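Local coordinates for protein DNA primase (Helicobacter pylori, PDB 4EHS) that synthesises the short RNA primers that DNA polymerase extends during replication and stimulates the DnaB helicase, which its C-terminal domain, described here, binds, at residues K35-R39 / L83-L89; E97-R101 / L139-L144; L41-R45 / L70-L75; L30-K35 / V59-K63. The contacts are given in a common frame with arbitrary orientation. Residues are numbered along the deposited sequence.

Interaction 1: K35-R39 / L83-L89; sequences KLVIR and LLLDANL
An arginine can tie the end of one helix to its neighbour by donating to main-chain carbonyls there, as R39 does. K35-R39 is a regular helical turn within helix 30-43. L83-L85 closes helix 78-85; D86 (phi/psi -41/124) leaves the helix, A87 (-83/-4) and N88 (-116/34) make the turn, and L89 (-128/92) is extended. The CA atoms pair L36 with L89 at 5.9 Å and R39 with L84 at 6.2 Å.

The polar part rests on R39, with chi1 t, chi2 p and chi3 t. Its NH1 donates to L83 O at 2.8 Å and to D86 O at 2.9 Å, both near the guanidinium plane, while L84 O lies over one face. A water accepts from R39 NH2 at 2.9 Å, and NE pairs with E43. An Asx turn shapes the reversal, N88 N donating to D86 OD1 at 3.1 Å.

The apolar part centres on L83 and L89. L83 (t, p) sets CD2 3.4 Å from I38 CG2 and CD1 3.8 Å from K35 CB; L89 (m, t) brings CD2 3.9 Å from K35 CB, and its CB is 4.4 Å from L36 CD1. K35 NZ stays 4.5 Å from D86 OD2, beyond a salt bridge.

An Asx turn after helix 78-85, with arginine-bonded carbonyls, thus joins that helix to helix 30-43 in the all-helical helicase-binding domain of a DnaG primase.

Interaction 2: E97-R101 / L139-L144; sequences EKELR and LKQGEL
A long charged side chain can pack largely by its methylene groups; the closest approaches of R101 are through CG and CD. E97-R101 is regular helix. The opposite segment finishes helix 122-140 at L139-K140 and ends in a Schellman motif: G142 has positive phi (86/10), with its N bonded to L139 O at 2.8 Å. At these angles a CB would jam against the carbonyl O of Q141. E143 and L144 then run extended (psi 144 and 149), bringing the L144 CA to 6.0 Å from that of R101.

R101 takes chi1 m, chi2 t and chi3 m, a bent course that lays its aliphatic part along the turn. Its CD is 3.4 Å from G142 O and 3.9 Å from E143 O, and its CG is 3.5 Å from L144 CD2. L144, in the m, t rotamer, sends CD2 to 3.9 Å from L100 CD2, L100 being t, p; L144 CD1 also lies 4.0 Å from E97 OE1. L139 (chi1 m, chi2 t) places CD2 3.9 Å from R101 O and 4.3 Å from R101 CG.

The contact thus brings the end of helix 122-140 back against the start of helix 96-117, closing the helical hairpin these two form. L139 and L144 also touch I104 one turn on, and E99 of helix 96-117 packs against helix 30-43.

Interaction 3: L41-R45 / L70-L75; sequences LLEDR and LCQEKL
One carbonyl at a helix end receives both terminal nitrogens of an arginine: R45 NH1 and NH2 donate to L70 O at 2.7 and 3.0 Å, although the position of NH1 is less certain. The R45 side chain is reached with chi1 at -148° and chi2 and chi3 both t, nearly straight. E73 CG lies over one guanidinium face, 3.4 Å from R45 NH2, and the E73 carboxylate bonds to S123 of the second subunit.

Backbone geometry sets this up. Helix 30-43 ends at E43, and D44 (-141/99) is the N-cap of the helix that follows. Helix 64-71 ends just before Q72; E73 has positive phi (39/39), and K74 centres an inverse gamma turn. L42 and L70 CA atoms are 7.3 Å apart.

On the apolar side of the contact, L70 (t, p) packs against helix 30-43, its CD2 3.4 Å from L41 CB and its CD1 3.7 Å from L42 CD2.

R45 also packs on I127 of the second subunit, so this junction of helices 30-43 and 64-71 in the helicase-binding domain also meets the second subunit, consistent with the dimer the domain forms in solution.

Interaction 4: L30-K35 / V59-K63; sequences LEFLEK and VFLHK
A buried carboxylate can gather several backbone amides of a loop. Here helix residues L30-K35 present E34 (chi1 m, chi2 t) to V59-K63, with E31 and H62 CA atoms 5.7 Å apart and those of E34 and K63 6.3 Å.

At V59 the link is a water, which donates to V59 O at 2.8 Å and to E34 OE2 at 2.6 Å. F60 (-80/128) turns its ring edge to E34, CD1 lying 3.4 Å from OE1. L61 N donates to E34 OE2 at 2.8 Å, while L61 CD1 meets L30 CD2 at 3.9 Å. H62 N donates to E34 OE1 at 2.8 Å; the H62 ring, chi1 m, takes E31 CB over its face in a CH-pi contact, 4.0 Å from the centroid. K63, the N-cap residue of helix 64-71, adds a weak bond from N to E34 OE1 at 2.9 Å. Its NZ forms a salt bridge, with a weak hydrogen bond, to E31 OE2 at 3.4 Å, and a water joins both to K35 NZ.

With two amides bonded to one carboxylate and a third held weakly, the charge of buried E34 is met mainly by the loop's own backbone, while K63, with K35 at longer range (NZ to E31 OE2 4.0 Å), meets that of E31.

Helix 30-43 is the common element: interactions 4, 1 and 3 follow one another along it, and K35 belongs to both interaction 4 and interaction 1. Those two have centres about 11 Å apart and join through I38, whose CD1 lies 3.6 Å from F60 CE1. Interaction 3 is about 12 Å from interaction 1, centre to centre, and L84 CD2 meets L42 CB at 3.7 Å. Interaction 2 joins the set through E99, with L36 CD2 3.6 Å from E99 CD and L33 CD1 3.7 Å from E99 OE1; its centre is about 22 Å from that of interaction 3. Of the four, interaction 3 alone touches the second subunit, and its C71 carries a covalently linked beta-mercaptoethanol, probably from crystallisation.

Interaction 1: K35-R39 / L83-L89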
loop_
_atom_site.group_PDB
_atom_site.type_symbol
_atom_site.label_atom_id
_atom_site.label_comp_id
_atom_site.label_asym_id
_atom_site.label_seq_id
_atom_site.Cartn_x
_atom_site.Cartn_y
_atom_site.Cartn_z
ATOM N N LYS A 35 6.648 4.668 18.893
ATOM C CA LYS A 35 7.255 3.716 19.860
ATOM C C LYS A 35 6.295 2.636 20.274
ATOM O O LYS A 35 6.690 1.445 20.405
ATOM C CB LYS A 35 7.750 4.484 21.140
ATOM C CG LYS A 35 9.059 5.190 20.848
ATOM C CD LYS A 35 9.639 5.722 22.202
ATOM C CE LYS A 35 9.112 7.067 22.509
ATOM N NZ LYS A 35 9.952 7.783 23.576
ATOM N N LEU A 36 5.068 3.045 20.526
ATOM C CA LEU A 36 4.019 2.157 21.027
ATOM C C LEU A 36 3.726 1.098 20.000
ATOM O O LEU A 36 3.697 -0.077 20.340
ATOM C CB LEU A 36 2.796 2.927 21.507
ATOM C CG LEU A 36 1.648 2.136 22.115
ATOM C CD1 LEU A 36 2.115 1.477 23.405
ATOM C CD2 LEU A 36 0.486 3.098 22.386
ATOM N N VAL A 37 3.581 1.549 18.757
ATOM C CA VAL A 37 3.217 0.651 17.657
ATOM C C VAL A 37 4.358 -0.381 17.516
ATOM O O VAL A 37 4.088 -1.593 17.452
ATOM C CB VAL A 37 2.913 1.458 16.361
ATOM C CG1 VAL A 37 2.911 0.497 15.183
ATOM C CG2 VAL A 37 1.517 2.104 16.430
ATOM N N ILE A 38 5.622 0.059 17.515
ATOM C CA ILE A 38 6.724 -0.844 17.304
ATOM C C ILE A 38 6.857 -1.808 18.494
ATOM O O ILE A 38 7.265 -2.975 18.342
ATOM C CB ILE A 38 8.008 -0.061 17.036
ATOM C CG1 ILE A 38 7.865 0.641 15.647
ATOM C CG2 ILE A 38 9.223 -1.016 16.967
ATOM C CD1 ILE A 38 8.950 1.678 15.408
ATOM N N ARG A 39 6.575 -1.249 19.674
ATOM C CA ARG A 39 6.683 -2.106 20.904
ATOM C C ARG A 39 5.691 -3.307 20.818
ATOM O O ARG A 39 6.007 -4.487 21.204
ATOM C CB ARG A 39 6.427 -1.206 22.147
ATOM C CG ARG A 39 6.539 -2.133 23.407
ATOM C CD ARG A 39 7.937 -2.730 23.566
ATOM N NE ARG A 39 7.844 -3.401 24.888
ATOM C CZ ARG A 39 8.206 -2.797 26.005
ATOM N NH1 ARG A 39 8.944 -1.661 25.960
ATOM N NH2 ARG A 39 7.935 -3.416 27.183
ATOM N N LEU A 83 14.099 0.062 22.924
ATOM C CA LEU A 83 12.669 0.182 22.848
ATOM C C LEU A 83 11.973 -1.032 23.519
ATOM O O LEU A 83 10.956 -0.878 24.192
ATOM C CB LEU A 83 12.293 0.345 21.348
ATOM C CG LEU A 83 10.858 0.433 20.918
ATOM C CD1 LEU A 83 10.178 1.573 21.642
ATOM C CD2 LEU A 83 10.801 0.653 19.417
ATOM N N LEU A 84 12.552 -2.232 23.381
ATOM C CA LEU A 84 11.936 -3.437 23.895
ATOM C C LEU A 84 11.978 -3.390 25.427
ATOM O O LEU A 84 11.132 -4.020 26.110
ATOM C CB LEU A 84 12.696 -4.680 23.372
ATOM C CG LEU A 84 12.079 -6.070 23.680
ATOM C CD1 LEU A 84 12.322 -6.520 25.121
ATOM C CD2 LEU A 84 10.598 -6.245 23.332
ATOM N N LEU A 85 12.946 -2.630 25.925
ATOM C CA LEU A 85 13.244 -2.473 27.353
ATOM C C LEU A 85 12.573 -1.259 28.043
ATOM O O LEU A 85 12.422 -1.252 29.242
ATOM C CB LEU A 85 14.748 -2.305 27.537
ATOM C CG LEU A 85 15.722 -3.465 27.831
ATOM C CD1 LEU A 85 15.698 -4.602 26.795
ATOM C CD2 LEU A 85 17.138 -2.905 28.010
ATOM N N ASP A 86 12.222 -0.231 27.274
ATOM C CA ASP A 86 11.489 0.961 27.731
ATOM C C ASP A 86 10.357 0.597 28.721
ATOM O O ASP A 86 9.424 -0.140 28.408
ATOM C CB ASP A 86 10.907 1.672 26.474
ATOM C CG ASP A 86 10.465 3.083 26.724
ATOM O OD1 ASP A 86 10.031 3.407 27.830
ATOM O OD2 ASP A 86 10.438 3.885 25.779
ATOM N N ALA A 87 10.422 1.207 29.904
ATOM C CA ALA A 87 9.432 0.900 30.954
ATOM C C ALA A 87 8.081 1.656 30.866
ATOM O O ALA A 87 7.178 1.387 31.659
ATOM C CB ALA A 87 10.075 1.137 32.338
ATOM N N ASN A 88 7.940 2.571 29.906
ATOM C CA ASN A 88 6.800 3.509 29.773
ATOM C C ASN A 88 5.926 3.360 28.515
ATOM O O ASN A 88 5.297 4.307 28.024
ATOM C CB ASN A 88 7.335 4.937 29.940
ATOM C CG ASN A 88 8.252 5.040 31.150
ATOM O OD1 ASN A 88 9.440 5.369 31.051
ATOM N ND2 ASN A 88 7.726 4.638 32.281
ATOM N N LEU A 89 5.766 2.122 28.062
ATOM C CA LEU A 89 4.944 1.876 26.893
ATOM C C LEU A 89 3.926 0.815 27.235
ATOM O O LEU A 89 4.188 -0.375 27.087
ATOM C CB LEU A 89 5.844 1.436 25.739
ATOM C CG LEU A 89 6.900 2.434 25.293
ATOM C CD1 LEU A 89 7.880 1.772 24.331
ATOM C CD2 LEU A 89 6.188 3.617 24.604
HETATM O O HOH W 1 8.768 -3.044 29.952
#

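Interaction 2: E97-R101 / L139-L144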
loop_
_atom_site.group_PDB
_atom_site.type_symbol
_atom_site.label_atom_id
_atom_site.label_comp_id
_atom_site.label_asym_id
_atom_site.label_seq_id
_atom_site.Cartn_x
_atom_site.Cartn_y
_atom_site.Cartn_z
ATOM N N GLU A 97 -4.543 -2.718 17.246
ATOM C CA GLU A 97 -5.135 -2.160 16.052
ATOM C C GLU A 97 -5.599 -0.728 16.199
ATOM O O GLU A 97 -5.506 0.026 15.246
ATOM C CB GLU A 97 -6.290 -3.033 15.550
ATOM C CG GLU A 97 -5.684 -4.229 14.903
ATOM C CD GLU A 97 -6.710 -5.123 14.228
ATOM O OE1 GLU A 97 -7.763 -4.579 13.739
ATOM O OE2 GLU A 97 -6.396 -6.341 14.111
ATOM N N LYS A 98 -6.082 -0.320 17.362
ATOM C CA LYS A 98 -6.446 1.097 17.560
ATOM C C LYS A 98 -5.225 2.018 17.437
ATOM O O LYS A 98 -5.323 3.083 16.860
ATOM C CB LYS A 98 -7.082 1.266 18.927
ATOM C CG LYS A 98 -7.413 2.683 19.311
ATOM C CD LYS A 98 -7.528 2.736 20.828
ATOM C CE LYS A 98 -8.255 3.964 21.350
ATOM N NZ LYS A 98 -7.293 5.017 21.773
ATOM N N GLU A 99 -4.051 1.598 17.940
ATOM C CA GLU A 99 -2.871 2.443 17.819
ATOM C C GLU A 99 -2.350 2.386 16.396
ATOM O O GLU A 99 -1.875 3.404 15.926
ATOM C CB GLU A 99 -1.732 1.961 18.721
ATOM C CG GLU A 99 -2.077 1.735 20.208
ATOM C CD GLU A 99 -2.776 2.899 20.868
ATOM O OE1 GLU A 99 -2.738 4.020 20.317
ATOM O OE2 GLU A 99 -3.400 2.678 21.964
ATOM N N LEU A 100 -2.463 1.231 15.704
ATOM C CA LEU A 100 -2.015 1.212 14.284
ATOM C C LEU A 100 -2.943 2.162 13.472
ATOM O O LEU A 100 -2.486 2.996 12.627
ATOM C CB LEU A 100 -2.036 -0.244 13.735
ATOM C CG LEU A 100 -1.646 -0.318 12.257
ATOM C CD1 LEU A 100 -0.250 0.198 11.898
ATOM C CD2 LEU A 100 -1.850 -1.794 11.860
ATOM N N ARG A 101 -4.224 2.091 13.754
ATOM C CA ARG A 101 -5.162 2.937 13.022
ATOM C C ARG A 101 -4.853 4.430 13.268
ATOM O O ARG A 101 -4.920 5.268 12.354
ATOM C CB ARG A 101 -6.638 2.611 13.400
ATOM C CG ARG A 101 -7.299 1.441 12.668
ATOM C CD ARG A 101 -8.875 1.428 12.750
ATOM N NE ARG A 101 -9.326 1.659 14.105
ATOM C CZ ARG A 101 -9.346 0.729 15.078
ATOM N NH1 ARG A 101 -9.034 -0.541 14.818
ATOM N NH2 ARG A 101 -9.741 1.084 16.312
ATOM N N LEU A 139 -10.837 5.171 8.354
ATOM C CA LEU A 139 -10.092 4.928 9.578
ATOM C C LEU A 139 -11.006 5.247 10.733
ATOM O O LEU A 139 -11.123 4.471 11.686
ATOM C CB LEU A 139 -8.767 5.687 9.603
ATOM C CG LEU A 139 -7.743 5.101 8.585
ATOM C CD1 LEU A 139 -6.699 6.077 8.003
ATOM C CD2 LEU A 139 -6.962 3.973 9.267
ATOM N N LYS A 140 -11.708 6.359 10.632
ATOM C CA LYS A 140 -12.617 6.707 11.722
ATOM C C LYS A 140 -13.800 5.763 11.771
ATOM O O LYS A 140 -14.391 5.606 12.830
ATOM C CB LYS A 140 -13.087 8.161 11.583
ATOM C CG LYS A 140 -12.007 9.176 11.896
ATOM C CD LYS A 140 -12.428 10.536 11.351
ATOM C CE LYS A 140 -11.680 11.592 12.134
ATOM N NZ LYS A 140 -10.646 12.183 11.254
ATOM N N GLN A 141 -14.180 5.140 10.654
ATOM C CA GLN A 141 -15.227 4.106 10.731
ATOM C C GLN A 141 -14.649 2.814 11.375
ATOM O O GLN A 141 -15.341 1.801 11.443
ATOM C CB GLN A 141 -15.828 3.788 9.358
ATOM C CG GLN A 141 -16.831 4.793 8.811
ATOM C CD GLN A 141 -17.037 4.677 7.286
ATOM O OE1 GLN A 141 -16.654 3.673 6.622
ATOM N NE2 GLN A 141 -17.634 5.725 6.714
ATOM N N GLY A 142 -13.386 2.853 11.809
ATOM C CA GLY A 142 -12.691 1.670 12.342
ATOM C C GLY A 142 -11.989 0.708 11.381
ATOM O O GLY A 142 -11.589 -0.387 11.807
ATOM N N GLU A 143 -11.851 1.067 10.090
ATOM C CA GLU A 143 -11.219 0.175 9.106
ATOM C C GLU A 143 -9.745 0.518 8.965
ATOM O O GLU A 143 -9.403 1.685 8.933
ATOM C CB GLU A 143 -11.745 0.350 7.667
ATOM C CG GLU A 143 -13.224 0.290 7.358
ATOM C CD GLU A 143 -13.432 0.161 5.863
ATOM O OE1 GLU A 143 -12.477 -0.279 5.169
ATOM O OE2 GLU A 143 -14.546 0.470 5.375
ATOM N N LEU A 144 -8.883 -0.472 8.772
ATOM C CA LEU A 144 -7.500 -0.172 8.472
ATOM C C LEU A 144 -7.410 0.136 6.978
ATOM O O LEU A 144 -8.190 -0.421 6.146
ATOM C CB LEU A 144 -6.599 -1.385 8.797
ATOM C CG LEU A 144 -6.298 -1.522 10.275
ATOM C CD1 LEU A 144 -5.708 -2.864 10.714
ATOM C CD2 LEU A 144 -5.275 -0.415 10.569
#

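Interaction 3: L41-R45 / L70-L75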
loop_
_atom_site.group_PDB
_atom_site.type_symbol
_atom_site.label_atom_id
_atom_site.label_comp_id
_atom_site.label_asym_id
_atom_site.label_seq_id
_atom_site.Cartn_x
_atom_site.Cartn_y
_atom_site.Cartn_z
ATOM N N LEU A 41 4.675 -4.653 18.001
ATOM C CA LEU A 41 5.335 -5.588 17.022
ATOM C C LEU A 41 6.509 -6.374 17.624
ATOM O O LEU A 41 6.732 -7.548 17.259
ATOM C CB LEU A 41 5.868 -4.804 15.819
ATOM C CG LEU A 41 4.822 -3.827 15.265
ATOM C CD1 LEU A 41 5.528 -3.198 14.078
ATOM C CD2 LEU A 41 3.492 -4.427 14.774
ATOM N N LEU A 42 7.248 -5.761 18.529
ATOM C CA LEU A 42 8.334 -6.485 19.205
ATOM C C LEU A 42 7.797 -7.592 20.122
ATOM O O LEU A 42 8.475 -8.648 20.318
ATOM C CB LEU A 42 9.171 -5.489 20.037
ATOM C CG LEU A 42 10.146 -4.682 19.164
ATOM C CD1 LEU A 42 10.612 -3.491 20.055
ATOM C CD2 LEU A 42 11.385 -5.499 18.714
ATOM N N GLU A 43 6.684 -7.328 20.783
ATOM C CA GLU A 43 6.159 -8.296 21.775
ATOM C C GLU A 43 5.391 -9.416 21.092
ATOM O O GLU A 43 5.312 -10.544 21.621
ATOM C CB GLU A 43 5.249 -7.641 22.802
ATOM C CG GLU A 43 6.095 -6.695 23.674
ATOM C CD GLU A 43 5.886 -6.801 25.182
ATOM O OE1 GLU A 43 5.035 -7.591 25.643
ATOM O OE2 GLU A 43 6.483 -5.936 25.915
ATOM N N ASP A 44 4.795 -9.118 19.914
ATOM C CA ASP A 44 3.993 -10.153 19.267
ATOM C C ASP A 44 4.236 -10.059 17.759
ATOM O O ASP A 44 3.695 -9.214 17.097
ATOM C CB ASP A 44 2.515 -10.065 19.654
ATOM C CG ASP A 44 1.678 -11.248 19.076
ATOM O OD1 ASP A 44 2.125 -11.928 18.136
ATOM O OD2 ASP A 44 0.606 -11.417 19.580
ATOM N N ARG A 45 5.105 -10.922 17.249
ATOM C CA ARG A 45 5.570 -10.743 15.850
ATOM C C ARG A 45 4.419 -11.037 14.909
ATOM O O ARG A 45 4.477 -10.601 13.740
ATOM C CB ARG A 45 6.798 -11.592 15.514
ATOM C CG ARG A 45 7.730 -10.921 14.467
ATOM C CD ARG A 45 9.150 -11.545 14.373
ATOM N NE ARG A 45 9.855 -11.222 13.128
ATOM C CZ ARG A 45 10.556 -10.092 12.888
ATOM N NH1 ARG A 45 10.669 -9.137 13.809
ATOM N NH2 ARG A 45 11.128 -9.898 11.696
ATOM N N LEU A 70 13.709 -4.161 13.150
ATOM C CA LEU A 70 12.734 -5.183 13.514
ATOM C C LEU A 70 12.296 -5.988 12.295
ATOM O O LEU A 70 11.868 -7.135 12.419
ATOM C CB LEU A 70 11.517 -4.547 14.189
ATOM C CG LEU A 70 10.287 -5.441 14.349
ATOM C CD1 LEU A 70 10.596 -6.624 15.253
ATOM C CD2 LEU A 70 9.109 -4.643 14.889
ATOM N N CYS A 71 12.406 -5.380 11.119
ATOM C CA CYS A 71 12.022 -6.034 9.883
ATOM C C CYS A 71 13.098 -6.994 9.469
ATOM O O CYS A 71 12.791 -8.066 8.904
ATOM C CB CYS A 71 11.828 -4.988 8.793
ATOM S SG CYS A 71 10.246 -4.234 8.977
ATOM N N GLN A 72 14.351 -6.640 9.736
ATOM C CA GLN A 72 15.480 -7.492 9.378
ATOM C C GLN A 72 15.936 -8.333 10.565
ATOM O O GLN A 72 17.098 -8.730 10.647
ATOM C CB GLN A 72 16.643 -6.646 8.854
ATOM C CG GLN A 72 16.214 -5.400 8.098
ATOM C CD GLN A 72 17.322 -4.371 7.994
ATOM O OE1 GLN A 72 17.067 -3.184 7.792
ATOM N NE2 GLN A 72 18.564 -4.823 8.132
ATOM N N GLU A 73 15.013 -8.601 11.484
ATOM C CA GLU A 73 15.317 -9.391 12.660
ATOM C C GLU A 73 16.674 -9.082 13.238
ATOM O O GLU A 73 17.385 -10.020 13.612
ATOM C CB GLU A 73 15.201 -10.927 12.449
ATOM C CG GLU A 73 13.913 -11.492 12.922
ATOM C CD GLU A 73 13.692 -12.921 12.440
ATOM O OE1 GLU A 73 13.094 -13.680 13.210
ATOM O OE2 GLU A 73 14.122 -13.263 11.309
ATOM N N LYS A 74 17.071 -7.816 13.251
ATOM C CA LYS A 74 18.308 -7.462 13.926
ATOM C C LYS A 74 17.904 -7.238 15.358
ATOM O O LYS A 74 17.930 -6.102 15.814
ATOM C CB LYS A 74 18.917 -6.180 13.383
ATOM C CG LYS A 74 19.237 -6.220 11.880
ATOM C CD LYS A 74 20.562 -6.866 11.639
ATOM C CE LYS A 74 20.825 -7.100 10.146
ATOM N NZ LYS A 74 20.748 -5.834 9.363
ATOM N N LEU A 75 17.500 -8.316 16.039
ATOM C CA LEU A 75 16.946 -8.210 17.382
ATOM C C LEU A 75 17.950 -7.837 18.495
ATOM O O LEU A 75 17.549 -7.620 19.647
ATOM C CB LEU A 75 16.125 -9.484 17.725
ATOM C CG LEU A 75 15.011 -9.829 16.695
ATOM C CD1 LEU A 75 14.183 -11.086 17.026
ATOM C CD2 LEU A 75 14.063 -8.672 16.426
#

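Interaction 4: L30-K35 / V59-K63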
loop_
_atom_site.group_PDB
_atom_site.type_symbol
_atom_site.label_atom_id
_atom_site.label_comp_id
_atom_site.label_asym_id
_atom_site.label_seq_id
_atom_site.Cartn_x
_atom_site.Cartn_y
_atom_site.Cartn_z
ATOM N N LEU A 30 3.547 12.029 18.315
ATOM C CA LEU A 30 3.774 11.061 17.278
ATOM C C LEU A 30 4.928 10.139 17.671
ATOM O O LEU A 30 4.872 8.935 17.417
ATOM C CB LEU A 30 4.048 11.748 15.928
ATOM C CG LEU A 30 4.207 10.838 14.723
ATOM C CD1 LEU A 30 2.875 10.193 14.454
ATOM C CD2 LEU A 30 4.796 11.712 13.568
ATOM N N GLU A 31 5.926 10.656 18.398
ATOM C CA GLU A 31 7.098 9.860 18.694
ATOM C C GLU A 31 6.640 8.766 19.675
ATOM O O GLU A 31 7.000 7.580 19.495
ATOM C CB GLU A 31 8.267 10.723 19.258
ATOM C CG GLU A 31 9.336 9.840 19.867
ATOM C CD GLU A 31 10.670 10.553 20.080
ATOM O OE1 GLU A 31 10.822 11.709 19.662
ATOM O OE2 GLU A 31 11.575 9.930 20.638
ATOM N N PHE A 32 5.781 9.128 20.635
ATOM C CA PHE A 32 5.252 8.145 21.567
ATOM C C PHE A 32 4.417 7.090 20.802
ATOM O O PHE A 32 4.493 5.900 21.035
ATOM C CB PHE A 32 4.347 8.803 22.626
ATOM C CG PHE A 32 3.838 7.796 23.702
ATOM C CD1 PHE A 32 4.620 7.474 24.821
ATOM C CD2 PHE A 32 2.607 7.171 23.532
ATOM C CE1 PHE A 32 4.121 6.556 25.761
ATOM C CE2 PHE A 32 2.099 6.253 24.469
ATOM C CZ PHE A 32 2.888 5.948 25.567
ATOM N N LEU A 33 3.579 7.551 19.916
ATOM C CA LEU A 33 2.750 6.596 19.157
ATOM C C LEU A 33 3.604 5.660 18.288
ATOM O O LEU A 33 3.280 4.455 18.199
ATOM C CB LEU A 33 1.802 7.356 18.212
ATOM C CG LEU A 33 0.816 6.529 17.416
ATOM C CD1 LEU A 33 -0.056 5.679 18.362
ATOM C CD2 LEU A 33 -0.085 7.466 16.582
ATOM N N GLU A 34 4.658 6.154 17.657
ATOM C CA GLU A 34 5.519 5.263 16.839
ATOM C C GLU A 34 6.203 4.206 17.721
ATOM O O GLU A 34 6.312 3.004 17.362
ATOM C CB GLU A 34 6.592 6.089 16.133
ATOM C CG GLU A 34 5.956 6.968 15.027
ATOM C CD GLU A 34 6.977 7.631 14.135
ATOM O OE1 GLU A 34 8.168 7.288 14.227
ATOM O OE2 GLU A 34 6.503 8.473 13.297
ATOM N N LYS A 35 6.648 4.668 18.893
ATOM C CA LYS A 35 7.255 3.716 19.860
ATOM C C LYS A 35 6.295 2.636 20.274
ATOM O O LYS A 35 6.690 1.445 20.405
ATOM C CB LYS A 35 7.750 4.484 21.140
ATOM C CG LYS A 35 9.059 5.190 20.848
ATOM C CD LYS A 35 9.639 5.722 22.202
ATOM C CE LYS A 35 9.112 7.067 22.509
ATOM N NZ LYS A 35 9.952 7.783 23.576
ATOM N N VAL A 59 6.615 5.521 6.728
ATOM C CA VAL A 59 5.521 6.074 7.486
ATOM C C VAL A 59 6.067 6.756 8.739
ATOM O O VAL A 59 5.559 7.792 9.163
ATOM C CB VAL A 59 4.485 5.009 7.858
ATOM C CG1 VAL A 59 3.389 5.615 8.707
ATOM C CG2 VAL A 59 3.803 4.455 6.609
ATOM N N PHE A 60 7.147 6.181 9.258
ATOM C CA PHE A 60 7.745 6.626 10.558
ATOM C C PHE A 60 8.605 7.857 10.381
ATOM O O PHE A 60 9.503 7.860 9.534
ATOM C CB PHE A 60 8.596 5.490 11.150
ATOM C CG PHE A 60 7.775 4.307 11.568
ATOM C CD1 PHE A 60 7.237 4.278 12.880
ATOM C CD2 PHE A 60 7.474 3.234 10.697
ATOM C CE1 PHE A 60 6.420 3.238 13.294
ATOM C CE2 PHE A 60 6.650 2.178 11.129
ATOM C CZ PHE A 60 6.123 2.166 12.436
ATOM N N LEU A 61 8.342 8.880 11.186
ATOM C CA LEU A 61 9.157 10.112 11.203
ATOM C C LEU A 61 10.163 10.139 12.349
ATOM O O LEU A 61 11.078 10.981 12.315
ATOM C CB LEU A 61 8.277 11.348 11.284
ATOM C CG LEU A 61 7.139 11.459 10.261
ATOM C CD1 LEU A 61 6.493 12.840 10.285
ATOM C CD2 LEU A 61 7.674 11.097 8.898
ATOM N N HIS A 62 10.011 9.230 13.316
ATOM C CA HIS A 62 10.871 9.251 14.512
ATOM C C HIS A 62 11.584 7.996 14.756
ATOM O O HIS A 62 12.693 8.021 15.298
ATOM C CB HIS A 62 10.070 9.633 15.752
ATOM C CG HIS A 62 9.412 10.966 15.638
ATOM N ND1 HIS A 62 10.118 12.148 15.760
ATOM C CD2 HIS A 62 8.102 11.310 15.367
ATOM C CE1 HIS A 62 9.258 13.183 15.558
ATOM N NE2 HIS A 62 8.040 12.694 15.356
ATOM N N LYS A 63 10.999 6.856 14.356
ATOM C CA LYS A 63 11.494 5.558 14.798
ATOM C C LYS A 63 11.698 4.633 13.577
ATOM O O LYS A 63 11.609 3.426 13.658
ATOM C CB LYS A 63 10.580 4.910 15.885
ATOM C CG LYS A 63 10.449 5.737 17.167
ATOM C CD LYS A 63 11.746 5.766 17.936
ATOM C CE LYS A 63 11.737 6.837 18.998
ATOM N NZ LYS A 63 12.956 6.969 19.821
HETATM O O HOH W 2 12.335 8.027 22.404
HETATM O O HOH W 3 4.454 8.301 11.673
#